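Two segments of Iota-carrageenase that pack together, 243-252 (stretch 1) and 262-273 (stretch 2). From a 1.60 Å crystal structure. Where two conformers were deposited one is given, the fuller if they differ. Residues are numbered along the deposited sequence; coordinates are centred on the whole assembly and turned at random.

Stretch 1 243-252: SKGLAAVMFG
Stretch 2 (262-273) QVTNVSSVSCGS

Two chemistries share this contact: backbone pairing joins 243-247 to 269-273, and apolar side chains of Ala-248, Val-249 and Phe-251 meet Val-263 and Val-266. The paired chains run parallel in an unbroken register, Ser-243 beside Val-269 through Ala-247 beside Ser-273; Gly-245 CA lies 4.6 Å from Cys-271 CA, and Ala-247 CA lies 5.2 Å from Ser-273 CA. Lys-244 and Ser-270, paired in the register, are both left-handed (phi/psi 50/40 and 58/44), and the register continues beyond them.

Three hydrogen bonds hold it: Lys-244 N to Val-269 O (3.0 Å), Gly-272 N to Gly-245 O (2.9 Å) and Ser-273 N to Leu-246 O (3.1 Å). CA-H...O contacts reinforce them, among them Ser-243 CA to Val-269 O at 3.2 Å and Ala-247 CA to Ser-273 O at 3.1 Å. A water donates to Leu-246 O (2.7 Å) and hydrogen-bonds Ser-273 OG (2.5 Å; chi1 p). Gly-272, at -55/-49, has no room for a side chain: an ideal CB would lie 2.9 Å from Leu-246 O.

At the corner, Ala-248 and Val-249, both CA-to-CB bonds point toward stretch 2. Ala-248 CB meets Val-266 CG1 at 3.6 Å. Val-249 CG2 reaches Val-266 CG2 at 3.9 Å and Val-263 CG1 at 4.1 Å; all three valines are t. Phe-251 (m, chi2 85°) starts sideways, yet its CZ comes within 4.3 Å of Val-263 CG2, obliquely.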

# COMPACT_ATOMS: atom_id res chain seq x y z
N SER A 243 5.78 11.18 0.70
CA SER A 243 5.83 12.63 0.53
C SER A 243 4.40 13.13 0.66
O SER A 243 3.48 12.58 0.04
CB SER A 243 6.42 13.02 -0.84
OG SER A 243 5.65 12.53 -1.91
N LYS A 244 4.21 14.16 1.48
CA LYS A 244 2.89 14.73 1.71
C LYS A 244 1.84 13.67 2.04
O LYS A 244 0.70 13.75 1.59
CB LYS A 244 2.44 15.53 0.48
CG LYS A 244 3.40 16.64 0.10
CD LYS A 244 2.89 17.42 -1.10
CE LYS A 244 3.85 18.53 -1.49
NZ LYS A 244 3.36 19.30 -2.67
N GLY A 245 2.23 12.69 2.85
CA GLY A 245 1.29 11.64 3.20
C GLY A 245 1.30 11.30 4.68
O GLY A 245 1.73 12.09 5.52
N LEU A 246 0.81 10.10 4.99
CA LEU A 246 0.74 9.62 6.36
C LEU A 246 2.07 9.04 6.82
O LEU A 246 2.60 9.42 7.86
CB LEU A 246 -0.35 8.56 6.50
CG LEU A 246 -1.80 8.99 6.32
CD1 LEU A 246 -2.70 7.75 6.37
CD2 LEU A 246 -2.19 9.97 7.41
N ALA A 247 2.60 8.10 6.04
CA ALA A 247 3.85 7.45 6.37
C ALA A 247 4.37 6.68 5.17
O ALA A 247 3.62 6.38 4.25
CB ALA A 247 3.65 6.49 7.53
N ALA A 248 5.66 6.36 5.19
CA ALA A 248 6.27 5.60 4.11
C ALA A 248 5.98 4.13 4.37
O ALA A 248 5.61 3.38 3.47
CB ALA A 248 7.77 5.84 4.08
N VAL A 249 6.15 3.73 5.62
CA VAL A 249 5.93 2.35 6.02
C VAL A 249 5.01 2.30 7.22
O VAL A 249 5.20 3.02 8.19
CB VAL A 249 7.26 1.68 6.39
CG1 VAL A 249 7.00 0.26 6.87
CG2 VAL A 249 8.20 1.68 5.19
N MET A 250 4.00 1.44 7.15
CA MET A 250 3.06 1.31 8.25
C MET A 250 2.72 -0.13 8.56
O MET A 250 2.54 -0.95 7.65
CB MET A 250 1.79 2.10 7.95
CG MET A 250 0.69 1.94 8.98
SD MET A 250 -0.42 0.60 8.55
CE MET A 250 -1.87 1.56 8.08
N PHE A 251 2.66 -0.45 9.85
CA PHE A 251 2.33 -1.79 10.30
C PHE A 251 1.01 -1.69 11.06
O PHE A 251 0.89 -0.91 12.00
CB PHE A 251 3.40 -2.35 11.24
CG PHE A 251 4.75 -2.51 10.61
CD1 PHE A 251 5.64 -1.44 10.54
CD2 PHE A 251 5.12 -3.74 10.07
CE1 PHE A 251 6.88 -1.59 9.95
CE2 PHE A 251 6.37 -3.89 9.47
CZ PHE A 251 7.25 -2.82 9.41
N GLY A 252 0.03 -2.48 10.63
CA GLY A 252 -1.27 -2.48 11.28
C GLY A 252 -1.82 -3.88 11.08
O GLY A 252 -2.53 -4.12 10.11
N GLN A 262 11.52 -7.06 7.34
CA GLN A 262 12.73 -6.26 7.47
C GLN A 262 12.64 -5.13 6.47
O GLN A 262 12.39 -5.36 5.28
CB GLN A 262 13.99 -7.07 7.20
CG GLN A 262 15.23 -6.20 7.20
CD GLN A 262 16.50 -6.98 6.98
OE1 GLN A 262 16.97 -7.68 7.88
NE2 GLN A 262 17.05 -6.89 5.78
N VAL A 263 12.85 -3.91 6.95
CA VAL A 263 12.80 -2.75 6.09
C VAL A 263 14.08 -1.96 6.25
O VAL A 263 14.57 -1.76 7.36
CB VAL A 263 11.62 -1.82 6.45
CG1 VAL A 263 11.53 -0.68 5.46
CG2 VAL A 263 10.32 -2.60 6.46
N THR A 264 14.65 -1.52 5.13
CA THR A 264 15.87 -0.73 5.16
C THR A 264 15.69 0.50 4.30
O THR A 264 15.03 0.45 3.26
CB THR A 264 17.09 -1.52 4.65
OG1 THR A 264 16.86 -1.95 3.30
CG2 THR A 264 17.36 -2.73 5.53
N ASN A 265 16.26 1.61 4.75
CA ASN A 265 16.21 2.87 4.01
C ASN A 265 14.80 3.40 3.78
O ASN A 265 14.24 3.27 2.70
CB ASN A 265 16.94 2.71 2.68
CG ASN A 265 17.09 4.01 1.93
OD1 ASN A 265 16.84 5.09 2.48
ND2 ASN A 265 17.50 3.93 0.67
N VAL A 266 14.24 3.99 4.83
CA VAL A 266 12.91 4.57 4.77
C VAL A 266 13.07 6.07 4.87
O VAL A 266 13.80 6.57 5.73
CB VAL A 266 12.05 4.08 5.95
CG1 VAL A 266 10.67 4.73 5.92
CG2 VAL A 266 11.92 2.57 5.90
N SER A 267 12.41 6.81 3.99
CA SER A 267 12.52 8.25 4.04
C SER A 267 11.18 8.91 3.78
O SER A 267 10.37 8.41 3.00
CB SER A 267 13.55 8.75 3.03
OG SER A 267 13.13 8.45 1.71
N SER A 268 10.96 10.03 4.45
CA SER A 268 9.72 10.75 4.28
C SER A 268 10.00 12.23 4.17
O SER A 268 10.98 12.73 4.72
CB SER A 268 8.81 10.50 5.48
OG SER A 268 9.35 11.00 6.68
N VAL A 269 9.14 12.93 3.44
CA VAL A 269 9.25 14.37 3.28
C VAL A 269 7.85 14.91 3.48
O VAL A 269 6.94 14.62 2.71
CB VAL A 269 9.75 14.77 1.88
CG1 VAL A 269 9.82 16.29 1.79
CG2 VAL A 269 11.13 14.16 1.63
N SER A 270 7.68 15.68 4.55
CA SER A 270 6.39 16.26 4.86
C SER A 270 5.30 15.18 5.06
O SER A 270 4.21 15.32 4.53
CB SER A 270 5.97 17.24 3.76
OG SER A 270 4.81 17.96 4.13
N CYS A 271 5.61 14.10 5.78
CA CYS A 271 4.60 13.07 6.08
C CYS A 271 4.33 13.11 7.57
O CYS A 271 5.08 13.75 8.33
CB CYS A 271 5.06 11.65 5.70
SG CYS A 271 5.54 11.59 3.96
N GLY A 272 3.27 12.44 7.99
CA GLY A 272 2.93 12.40 9.40
C GLY A 272 4.15 11.90 10.15
O GLY A 272 4.59 12.48 11.14
N SER A 273 4.70 10.79 9.67
CA SER A 273 5.90 10.19 10.23
C SER A 273 6.47 9.32 9.13
O SER A 273 5.81 9.11 8.11
CB SER A 273 5.58 9.35 11.47
OG SER A 273 4.80 8.21 11.14
O HOH W 1 2.44 8.11 10.21